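PDB 7O2N: probable UTP--glucose-1-phosphate uridylyltransferase YngB from Bacillus subtilis, which catalyses the formation of UDP-glucose and diphosphate from UTP and glucose 1-phosphate, a step toward glycolipid formation and wall teichoic acid glucosylation under anaerobic fermentative growth. Local coordinates for residues A[51-56]-A[95-100]; A[55-60]-A[101-106]; A[135-140]-A[247-252]; A[168-173]-A[202-207]. All blocks are in the same frame, centred on the assembly; numbering follows the deposited sequence.

Along the chain, contacts 1 and 2 come first, and contact 4 is nested inside the loop that contact 3 closes. Contacts 1 and 2 are successive halves of one parallel pairing, strand 52-57 with strand 98-103; they share Ile-55 and Ile-56, and their centres lie 14 Å apart. Contact 4 reaches the same large mixed sheet, with its centre 24 Å from that of each of the first two. Contact 3 belongs to a separate two-stranded sheet, 15 Å from contact 4 between centres, and touches it through Arg-252 and Tyr-170. The four contacts thus join the edge strand 98-103 to its neighbour and, elsewhere in the domain, the small sheet to the large one.

Contact 1: residues A[51-56]-A[95-100]; sequences EDILII and DLANIH
The parallel pairing of strand 52-56 with strand 98-100 illustrates how an alpha/beta nucleotidyltransferase sheet of the GT-A type is built: a mainly helical connection separates two strands that then run side by side, here at 26° to each other. Backbone bonds come first. Asn-98 N donates to Glu-51 O from above the carbonyl plane, whereas Ile-53 N reaches Asn-98 O in plane at 3.0 Å. His-100 N meets Ile-53 O almost along the C=O axis at 2.7 Å; Ile-55 N bonds His-100 O, and the series runs on toward Ile-102. On its other side, strand 52-56 bonds to strand 6-11, so it is an inner strand.

The apolar face carries Ile-53, Ile-55 and Ile-99. Ile-53 and Ile-99 lie alongside each other, their CD1 methyls 4.0 Å apart, and Ile-53 CD1 also touches Ala-97 CB. Ile-55 crosses Ile-99 obliquely, bringing its CD1 to 3.6 Å from Ile-99 CG2. Helix 37-47 packs on Ile-53 through Val-42 and Ala-45.

The opposite face, shared with Leu-54, carries the polar side chains. Asp-52 and Asn-98 both turn CG anti to the carbonyl carbon, so carboxylate and amide run side by side, nearly coplanar at 27°. An alanine in place of Asp-52 would probably leave the Asn-98 amide less firmly oriented, since its carboxylate acceptor would be lost. The His-100 ring has Asn-98 O in plane at its edge, with a weak bond from ND1. Asn-98 ND2 approaches Asp-52 OD1 at 2.8 Å, nearly along the carboxylate C-O axis.

Contact 2: residues A[55-60]-A[101-106]; sequences IITGRN and YIRQKE
The flat groups here meet their neighbours in different ways. Gly-58 O lies over one face of the Arg-103 guanidinium, displaced toward its rim. At the edge of the Arg-59 guanidinium, near its plane, sits Lys-105 O, 3.0 Å from Arg-59 NH2; the salt-bridge partner of Arg-59 is Glu-73 of the second subunit. The Tyr-101 ring runs alongside Ile-55, whose CD1 approaches CE1 of the ring obliquely at 3.5 Å. Thr-57 CG2, held between backbone N and carbonyl carbon, crosses toward Tyr-101 CB. An alanine in place of Tyr-101 would probably leave Ile-55 less well packed and take away a contact with Glu-65 of helix 62-67.

On the sheet face opposite Ile-55, Thr-57 and Tyr-101, Ile-56 and Ile-102 point the same way, CD1 against CG2, while Ile-56 CG2 rests 3.6 Å from Gln-104 CB. Between the faces, three bonds lie nearly along their C=O axes: Ile-102 N to Ile-55 O, Thr-57 N to Ile-102 O at 2.9 Å, and Gln-104 N to Thr-57 O at 3.0 Å. The last ties the segments just as strand 101-103 gives way to loop. This is the C-terminal end of a parallel strand pair in a Rossmann-like alpha/beta sheet, characteristic of the GT-A fold.

Contact 3: residues A[135-140]-A[247-252]; sequences MVSETP and LLEGNR
A small two-stranded antiparallel sheet, separate from the large mixed sheet of the nucleotidyltransferase domain, is formed by strands 133-136 and 251-254, and this contact is the end where strand 133-136 runs out and strand 251-254 begins. Val-136 and Asn-251 make the hydrogen-bonded pair: Val-136 N gives to Asn-251 O at 2.9 Å, and Asn-251 N returns the bond to Val-136 O at 2.8 Å, both donors lying in the carbonyl planes. Met-135 and Arg-252 form the adjoining non-hydrogen-bonded pair.

On the face of that second pair, the Met-135 chain bends at chi2 and chi3 and crosses Arg-252 obliquely, with SD 4.1 Å from Arg-252 CB. Arg-252 stretches away, CG anti to the backbone N and the chain extended as far as NE, to hydrogen-bond the hydroxyl of Tyr-170. Gln-160 of strand 156-161 packs against both side chains, joining the small sheet to the large one.

Gly-250 comes so close to Ser-137 and Val-136 that a beta carbon would collide with Ser-137 OG and Val-136 O. Before it, Glu-249 reaches across to the loop 137-139, its own backbone N held by Gln-144 OE1. Its carboxylate grips two successive amides there, a fork that holds the group's rotation; the charge is probably stabilised by these donors, while Glu-138, its carboxylate turned 76° to that of Glu-249, may add some repulsion. Both oxygens use their syn lone pairs, OE2 taking Glu-138 N at 2.8 Å and OE1 taking Thr-139 N at 3.2 Å.

Contact 4: residues A[168-173]-A[202-207]; sequences SKYGII and AVMGRY
Close packing is concentrated around Ala-202, whose methyl touches two side chains of segment 168-173. Its CB meets Tyr-170 CB at 3.4 Å and, beside it, Ile-172 CD1 at 3.7 Å. Met-204, bent at chi2 and chi3, crosses Tyr-170 obliquely in a Met-aromatic contact, SD 4.9 Å from the ring centroid and 37° off its normal. A lone backbone bond joins the segments here: Val-203 N donates to Gly-171 O at 2.8 Å, in the carbonyl plane. Strands 171-173 and 202-204 cross at 118°, so the bridge of Ile-172 with Ala-202 is single and the strands soon diverge.

The looser side is that of Lys-169, an exposed residue which nevertheless lays its CB over one face of the Tyr-170 ring, offset toward the rim. At the far end the chain turns a corner at Gly-205, carrying Arg-206 away to salt bridges with Asp-133 and Glu-44.

The tyrosine is thus amphipathic in use: carbon and sulfur pack along its ring, while OH hydrogen-bonds NH2 of Arg-252. That pairing is consistent with apolar packing on the ring helping to place its polar tip, which links the large sheet to the small antiparallel one.

Contact 1: residues A[51-56]-A[95-100]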
# COMPACT_ATOMS: atom_id res chain seq x y z
N GLU A 51 12.66 -13.73 19.86
CA GLU A 51 13.68 -14.22 18.93
C GLU A 51 13.04 -15.09 17.84
O GLU A 51 13.62 -15.20 16.76
CB GLU A 51 14.86 -14.83 19.70
CG GLU A 51 14.45 -15.45 21.04
CD GLU A 51 15.54 -16.01 21.94
OE1 GLU A 51 16.68 -15.49 21.90
OE2 GLU A 51 15.24 -16.96 22.71
N ASP A 52 11.84 -15.65 18.08
CA ASP A 52 11.25 -16.62 17.17
C ASP A 52 9.75 -16.37 17.02
O ASP A 52 9.00 -16.41 17.99
CB ASP A 52 11.51 -18.05 17.63
CG ASP A 52 12.97 -18.43 17.83
OD1 ASP A 52 13.76 -18.33 16.84
OD2 ASP A 52 13.32 -18.86 18.96
N ILE A 53 9.33 -16.17 15.77
CA ILE A 53 7.95 -15.86 15.42
C ILE A 53 7.42 -16.95 14.48
O ILE A 53 8.09 -17.39 13.53
CB ILE A 53 7.89 -14.48 14.75
CG1 ILE A 53 8.37 -13.37 15.69
CG2 ILE A 53 6.51 -14.20 14.19
CD1 ILE A 53 8.55 -12.00 15.05
N LEU A 54 6.20 -17.40 14.77
CA LEU A 54 5.49 -18.26 13.84
C LEU A 54 4.33 -17.47 13.25
O LEU A 54 3.48 -16.95 13.96
CB LEU A 54 4.95 -19.48 14.59
CG LEU A 54 4.07 -20.42 13.76
CD1 LEU A 54 4.79 -20.93 12.51
CD2 LEU A 54 3.63 -21.61 14.59
N ILE A 55 4.32 -17.36 11.93
CA ILE A 55 3.20 -16.74 11.25
C ILE A 55 2.31 -17.86 10.74
O ILE A 55 2.77 -18.77 10.05
CB ILE A 55 3.70 -15.85 10.09
CG1 ILE A 55 4.65 -14.76 10.60
CG2 ILE A 55 2.52 -15.29 9.31
CD1 ILE A 55 5.24 -13.94 9.51
N ILE A 56 1.04 -17.81 11.14
CA ILE A 56 0.04 -18.72 10.61
C ILE A 56 -0.47 -18.01 9.36
O ILE A 56 -1.17 -17.00 9.45
CB ILE A 56 -1.10 -18.99 11.61
CG1 ILE A 56 -0.68 -19.15 13.08
CG2 ILE A 56 -2.02 -20.09 11.13
CD1 ILE A 56 0.49 -20.07 13.37
N ASP A 95 16.73 -9.72 9.39
CA ASP A 95 17.47 -10.11 10.59
C ASP A 95 16.68 -9.86 11.87
O ASP A 95 17.12 -10.22 12.96
CB ASP A 95 18.87 -9.49 10.62
CG ASP A 95 19.94 -10.41 10.06
OD1 ASP A 95 20.98 -9.89 9.61
OD2 ASP A 95 19.72 -11.66 10.09
N LEU A 96 15.48 -9.30 11.75
CA LEU A 96 14.73 -8.93 12.94
C LEU A 96 14.52 -10.13 13.87
O LEU A 96 14.68 -10.00 15.07
CB LEU A 96 13.39 -8.34 12.49
CG LEU A 96 13.51 -6.98 11.83
CD1 LEU A 96 12.52 -6.86 10.70
CD2 LEU A 96 13.26 -5.91 12.87
N ALA A 97 14.13 -11.27 13.33
CA ALA A 97 13.78 -12.42 14.16
C ALA A 97 13.86 -13.66 13.28
O ALA A 97 14.09 -13.53 12.08
CB ALA A 97 12.39 -12.26 14.71
N ASN A 98 13.70 -14.84 13.87
CA ASN A 98 13.67 -16.05 13.06
C ASN A 98 12.21 -16.32 12.74
O ASN A 98 11.44 -16.65 13.64
CB ASN A 98 14.26 -17.25 13.80
CG ASN A 98 15.70 -17.08 14.22
OD1 ASN A 98 16.52 -16.53 13.48
ND2 ASN A 98 16.01 -17.56 15.41
N ILE A 99 11.87 -16.18 11.45
CA ILE A 99 10.47 -16.19 11.06
C ILE A 99 10.11 -17.57 10.52
O ILE A 99 10.61 -17.97 9.47
CB ILE A 99 10.21 -15.10 10.01
CG1 ILE A 99 10.81 -13.75 10.39
CG2 ILE A 99 8.72 -14.98 9.75
CD1 ILE A 99 10.28 -13.19 11.68
N HIS A 100 9.21 -18.26 11.23
CA HIS A 100 8.69 -19.56 10.80
C HIS A 100 7.27 -19.38 10.24
O HIS A 100 6.59 -18.44 10.63
CB HIS A 100 8.68 -20.52 12.00
CG HIS A 100 10.01 -20.64 12.68
ND1 HIS A 100 10.72 -19.55 13.13
CD2 HIS A 100 10.75 -21.72 12.99
CE1 HIS A 100 11.85 -19.95 13.67
NE2 HIS A 100 11.89 -21.28 13.60

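Contact 2: residues A[55-60]-A[101-106]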
# COMPACT_ATOMS: atom_id res chain seq x y z
N ILE A 55 4.32 -17.36 11.93
CA ILE A 55 3.20 -16.74 11.25
C ILE A 55 2.31 -17.86 10.74
O ILE A 55 2.77 -18.77 10.05
CB ILE A 55 3.70 -15.85 10.09
CG1 ILE A 55 4.65 -14.76 10.60
CG2 ILE A 55 2.52 -15.29 9.31
CD1 ILE A 55 5.24 -13.94 9.51
N ILE A 56 1.04 -17.81 11.14
CA ILE A 56 0.04 -18.72 10.61
C ILE A 56 -0.47 -18.01 9.36
O ILE A 56 -1.17 -17.00 9.45
CB ILE A 56 -1.10 -18.99 11.61
CG1 ILE A 56 -0.68 -19.15 13.08
CG2 ILE A 56 -2.02 -20.09 11.13
CD1 ILE A 56 0.49 -20.07 13.37
N THR A 57 -0.02 -18.48 8.20
CA THR A 57 -0.32 -17.82 6.95
C THR A 57 -1.34 -18.66 6.20
O THR A 57 -1.62 -19.79 6.59
CB THR A 57 0.98 -17.57 6.18
OG1 THR A 57 0.67 -16.90 4.95
CG2 THR A 57 1.74 -18.83 5.86
N GLY A 58 -1.85 -18.13 5.09
CA GLY A 58 -2.75 -18.83 4.19
C GLY A 58 -2.23 -18.84 2.74
O GLY A 58 -1.03 -18.71 2.51
N ARG A 59 -3.16 -18.98 1.78
CA ARG A 59 -2.83 -19.09 0.37
C ARG A 59 -2.47 -17.72 -0.20
O ARG A 59 -3.01 -16.69 0.22
CB ARG A 59 -4.00 -19.71 -0.39
CG ARG A 59 -3.90 -21.23 -0.56
CD ARG A 59 -5.23 -21.96 -0.77
NE ARG A 59 -5.71 -22.80 0.33
CZ ARG A 59 -6.33 -22.36 1.43
NH1 ARG A 59 -6.55 -21.06 1.59
NH2 ARG A 59 -6.73 -23.21 2.36
N ASN A 60 -1.56 -17.73 -1.18
CA ASN A 60 -1.08 -16.55 -1.89
C ASN A 60 -0.66 -15.46 -0.92
O ASN A 60 -0.97 -14.30 -1.15
CB ASN A 60 -2.11 -15.95 -2.85
CG ASN A 60 -3.01 -17.00 -3.48
OD1 ASN A 60 -3.94 -17.50 -2.85
ND2 ASN A 60 -2.74 -17.32 -4.73
N TYR A 101 6.84 -20.28 9.34
CA TYR A 101 5.50 -20.26 8.76
C TYR A 101 4.80 -21.61 8.87
O TYR A 101 5.41 -22.67 8.78
CB TYR A 101 5.53 -19.92 7.28
CG TYR A 101 6.24 -18.62 7.04
CD1 TYR A 101 5.61 -17.41 7.28
CD2 TYR A 101 7.57 -18.61 6.67
CE1 TYR A 101 6.29 -16.21 7.12
CE2 TYR A 101 8.26 -17.42 6.51
CZ TYR A 101 7.62 -16.21 6.74
OH TYR A 101 8.29 -15.03 6.57
N ILE A 102 3.49 -21.56 9.04
CA ILE A 102 2.66 -22.74 8.93
C ILE A 102 1.42 -22.32 8.17
O ILE A 102 0.98 -21.19 8.30
CB ILE A 102 2.29 -23.31 10.31
CG1 ILE A 102 1.49 -24.61 10.19
CG2 ILE A 102 1.57 -22.30 11.18
CD1 ILE A 102 2.31 -25.85 10.33
N ARG A 103 0.87 -23.24 7.38
CA ARG A 103 -0.37 -22.89 6.72
C ARG A 103 -1.55 -23.30 7.60
O ARG A 103 -1.62 -24.43 8.05
CB ARG A 103 -0.44 -23.55 5.35
CG ARG A 103 -0.42 -22.50 4.26
CD ARG A 103 0.84 -22.48 3.44
NE ARG A 103 0.26 -22.46 2.11
CZ ARG A 103 0.86 -22.02 1.02
NH1 ARG A 103 2.09 -21.54 1.07
NH2 ARG A 103 0.21 -22.08 -0.13
N GLN A 104 -2.47 -22.36 7.85
CA GLN A 104 -3.74 -22.72 8.45
C GLN A 104 -4.52 -23.49 7.40
O GLN A 104 -4.60 -23.05 6.25
CB GLN A 104 -4.49 -21.47 8.85
CG GLN A 104 -5.43 -21.72 10.01
CD GLN A 104 -6.29 -20.52 10.28
OE1 GLN A 104 -6.57 -19.71 9.39
NE2 GLN A 104 -6.73 -20.42 11.53
N LYS A 105 -5.04 -24.66 7.76
CA LYS A 105 -5.52 -25.50 6.66
C LYS A 105 -6.85 -24.94 6.16
O LYS A 105 -6.92 -24.53 5.00
CB LYS A 105 -5.45 -26.99 6.98
CG LYS A 105 -4.12 -27.63 6.59
CD LYS A 105 -3.98 -29.06 7.05
CE LYS A 105 -3.64 -29.19 8.52
NZ LYS A 105 -3.55 -30.61 8.92
N GLU A 106 -7.86 -24.89 7.05
CA GLU A 106 -9.13 -24.25 6.76
C GLU A 106 -9.32 -23.06 7.70
O GLU A 106 -8.74 -23.04 8.78
CB GLU A 106 -10.31 -25.23 6.74
CG GLU A 106 -10.43 -26.09 7.98
CD GLU A 106 -9.30 -27.09 8.16
OE1 GLU A 106 -9.30 -28.10 7.42
OE2 GLU A 106 -8.42 -26.85 9.02

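Contact 3: residues A[135-140]-A[247-252]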
# COMPACT_ATOMS: atom_id res chain seq x y z
N MET A 135 1.46 0.66 17.95
CA MET A 135 1.72 1.35 19.20
C MET A 135 3.08 2.05 19.09
O MET A 135 4.08 1.43 18.73
CB MET A 135 1.81 0.35 20.35
CG MET A 135 0.48 -0.23 20.75
SD MET A 135 -0.27 0.53 22.20
CE MET A 135 0.38 2.19 22.01
N VAL A 136 3.09 3.35 19.39
CA VAL A 136 4.34 4.08 19.51
C VAL A 136 4.56 4.34 20.99
O VAL A 136 3.69 4.92 21.64
CB VAL A 136 4.27 5.38 18.68
CG1 VAL A 136 5.63 6.04 18.55
CG2 VAL A 136 3.67 5.11 17.30
N SER A 137 5.72 3.88 21.49
CA SER A 137 5.96 3.69 22.92
C SER A 137 7.43 3.87 23.26
O SER A 137 8.29 3.57 22.44
CB SER A 137 5.49 2.33 23.35
OG SER A 137 4.13 2.16 23.03
N GLU A 138 7.72 4.33 24.49
CA GLU A 138 9.09 4.36 24.98
C GLU A 138 9.54 2.93 25.24
O GLU A 138 10.67 2.53 24.96
CB GLU A 138 9.19 5.25 26.22
CG GLU A 138 8.76 6.68 25.97
CD GLU A 138 8.99 7.60 27.16
OE1 GLU A 138 9.68 8.62 26.98
OE2 GLU A 138 8.47 7.30 28.25
N THR A 139 8.61 2.15 25.80
CA THR A 139 8.76 0.73 26.02
C THR A 139 7.82 -0.01 25.05
O THR A 139 6.59 0.13 25.13
CB THR A 139 8.39 0.48 27.48
OG1 THR A 139 9.50 0.89 28.25
CG2 THR A 139 8.02 -0.95 27.81
N PRO A 140 8.35 -0.86 24.14
CA PRO A 140 7.51 -1.56 23.17
C PRO A 140 6.36 -2.28 23.87
O PRO A 140 6.55 -2.91 24.91
CB PRO A 140 8.47 -2.57 22.53
CG PRO A 140 9.83 -1.95 22.70
CD PRO A 140 9.77 -1.23 24.03
N LEU A 247 -2.21 -2.02 31.57
CA LEU A 247 -2.56 -0.81 30.84
C LEU A 247 -1.31 -0.39 30.07
O LEU A 247 -0.21 -0.39 30.62
CB LEU A 247 -3.01 0.28 31.81
CG LEU A 247 -3.72 1.48 31.19
CD1 LEU A 247 -5.23 1.25 31.02
CD2 LEU A 247 -3.44 2.73 32.00
N LEU A 248 -1.49 -0.11 28.78
CA LEU A 248 -0.37 0.09 27.89
C LEU A 248 -0.04 1.58 27.79
O LEU A 248 -0.91 2.41 27.57
CB LEU A 248 -0.74 -0.48 26.52
CG LEU A 248 -0.89 -2.00 26.47
CD1 LEU A 248 -1.71 -2.42 25.27
CD2 LEU A 248 0.47 -2.66 26.44
N GLU A 249 1.26 1.86 27.83
CA GLU A 249 1.77 3.22 27.91
C GLU A 249 1.53 4.01 26.63
O GLU A 249 1.09 5.16 26.71
CB GLU A 249 3.21 3.22 28.44
CG GLU A 249 4.06 4.35 27.89
CD GLU A 249 5.21 3.92 26.99
OE1 GLU A 249 5.98 3.03 27.39
OE2 GLU A 249 5.36 4.51 25.91
N GLY A 250 1.80 3.43 25.45
CA GLY A 250 2.02 4.27 24.27
C GLY A 250 0.78 4.81 23.54
O GLY A 250 -0.36 4.66 23.99
N ASN A 251 1.03 5.41 22.37
CA ASN A 251 -0.00 5.97 21.51
C ASN A 251 -0.41 4.97 20.45
O ASN A 251 0.45 4.44 19.75
CB ASN A 251 0.47 7.21 20.77
CG ASN A 251 0.31 8.44 21.63
OD1 ASN A 251 -0.77 8.66 22.21
ND2 ASN A 251 1.37 9.22 21.77
N ARG A 252 -1.73 4.77 20.31
CA ARG A 252 -2.25 3.63 19.57
C ARG A 252 -3.01 4.03 18.30
O ARG A 252 -3.99 4.77 18.34
CB ARG A 252 -3.15 2.82 20.50
CG ARG A 252 -4.06 1.87 19.74
CD ARG A 252 -4.80 0.92 20.64
NE ARG A 252 -5.65 0.20 19.70
CZ ARG A 252 -6.92 0.53 19.46
NH1 ARG A 252 -7.45 1.55 20.13
NH2 ARG A 252 -7.62 -0.17 18.57

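Contact 4: residues A[168-173]-A[202-207]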
# COMPACT_ATOMS: atom_id res chain seq x y z
N SER A 168 -18.32 -2.57 21.71
CA SER A 168 -18.80 -3.71 20.96
C SER A 168 -17.82 -4.06 19.83
O SER A 168 -18.08 -4.95 19.04
CB SER A 168 -20.18 -3.47 20.43
OG SER A 168 -21.15 -3.71 21.44
N LYS A 169 -16.71 -3.34 19.76
CA LYS A 169 -15.70 -3.55 18.74
C LYS A 169 -14.59 -4.41 19.32
O LYS A 169 -13.70 -4.84 18.60
CB LYS A 169 -15.13 -2.19 18.29
CG LYS A 169 -14.66 -2.11 16.85
CD LYS A 169 -13.73 -0.92 16.56
CE LYS A 169 -14.19 0.42 17.11
NZ LYS A 169 -15.58 0.74 16.71
N TYR A 170 -14.63 -4.66 20.63
CA TYR A 170 -13.47 -5.16 21.34
C TYR A 170 -13.84 -6.30 22.29
O TYR A 170 -15.00 -6.68 22.40
CB TYR A 170 -12.86 -4.02 22.17
CG TYR A 170 -12.19 -2.91 21.41
CD1 TYR A 170 -11.02 -3.13 20.72
CD2 TYR A 170 -12.69 -1.61 21.44
CE1 TYR A 170 -10.36 -2.11 20.06
CE2 TYR A 170 -12.05 -0.57 20.78
CZ TYR A 170 -10.88 -0.82 20.08
OH TYR A 170 -10.22 0.17 19.43
N GLY A 171 -12.81 -6.86 22.94
CA GLY A 171 -12.98 -7.67 24.14
C GLY A 171 -12.74 -6.83 25.39
O GLY A 171 -11.76 -6.06 25.47
N ILE A 172 -13.64 -7.01 26.37
CA ILE A 172 -13.71 -6.14 27.54
C ILE A 172 -13.44 -6.95 28.80
O ILE A 172 -14.10 -7.96 29.05
CB ILE A 172 -15.09 -5.45 27.59
CG1 ILE A 172 -15.39 -4.70 26.29
CG2 ILE A 172 -15.20 -4.56 28.82
CD1 ILE A 172 -14.37 -3.65 25.90
N ILE A 173 -12.42 -6.47 29.54
CA ILE A 173 -11.96 -6.88 30.86
C ILE A 173 -13.12 -6.79 31.85
O ILE A 173 -14.15 -6.17 31.56
CB ILE A 173 -10.90 -5.85 31.28
CG1 ILE A 173 -9.64 -6.44 31.91
CG2 ILE A 173 -11.53 -4.80 32.18
CD1 ILE A 173 -8.64 -5.38 32.30
N ALA A 202 -10.58 -2.29 26.98
CA ALA A 202 -10.56 -3.22 25.85
C ALA A 202 -9.16 -3.80 25.62
O ALA A 202 -8.14 -3.13 25.86
CB ALA A 202 -11.09 -2.52 24.62
N VAL A 203 -9.13 -5.07 25.16
CA VAL A 203 -7.88 -5.78 24.91
C VAL A 203 -7.40 -5.42 23.51
O VAL A 203 -8.19 -5.46 22.56
CB VAL A 203 -7.99 -7.31 25.10
CG1 VAL A 203 -8.83 -7.66 26.33
CG2 VAL A 203 -8.54 -8.00 23.86
N MET A 204 -6.10 -5.11 23.40
CA MET A 204 -5.57 -4.53 22.18
C MET A 204 -4.65 -5.52 21.45
O MET A 204 -3.45 -5.24 21.28
CB MET A 204 -4.84 -3.21 22.47
CG MET A 204 -5.67 -2.22 23.29
SD MET A 204 -6.96 -1.30 22.38
CE MET A 204 -7.60 -2.57 21.29
N GLY A 205 -5.24 -6.66 21.03
CA GLY A 205 -4.60 -7.79 20.38
C GLY A 205 -3.14 -8.01 20.80
O GLY A 205 -2.25 -8.19 19.96
N ARG A 206 -2.88 -7.97 22.10
CA ARG A 206 -1.61 -8.39 22.67
C ARG A 206 -1.91 -9.37 23.79
O ARG A 206 -2.84 -9.14 24.56
CB ARG A 206 -0.79 -7.17 23.09
CG ARG A 206 -0.37 -6.33 21.90
CD ARG A 206 0.54 -5.18 22.28
NE ARG A 206 0.80 -4.33 21.12
CZ ARG A 206 -0.12 -3.60 20.47
NH1 ARG A 206 -1.41 -3.64 20.82
NH2 ARG A 206 0.26 -2.87 19.44
N TYR A 207 -1.20 -10.50 23.80
CA TYR A 207 -1.36 -11.51 24.84
C TYR A 207 -0.00 -12.14 25.14
O TYR A 207 0.81 -12.26 24.23
CB TYR A 207 -2.32 -12.63 24.42
CG TYR A 207 -3.65 -12.20 23.88
CD1 TYR A 207 -3.78 -11.57 22.64
CD2 TYR A 207 -4.82 -12.54 24.55
CE1 TYR A 207 -5.03 -11.23 22.12
CE2 TYR A 207 -6.08 -12.23 24.04
CZ TYR A 207 -6.18 -11.56 22.83
OH TYR A 207 -7.42 -11.26 22.33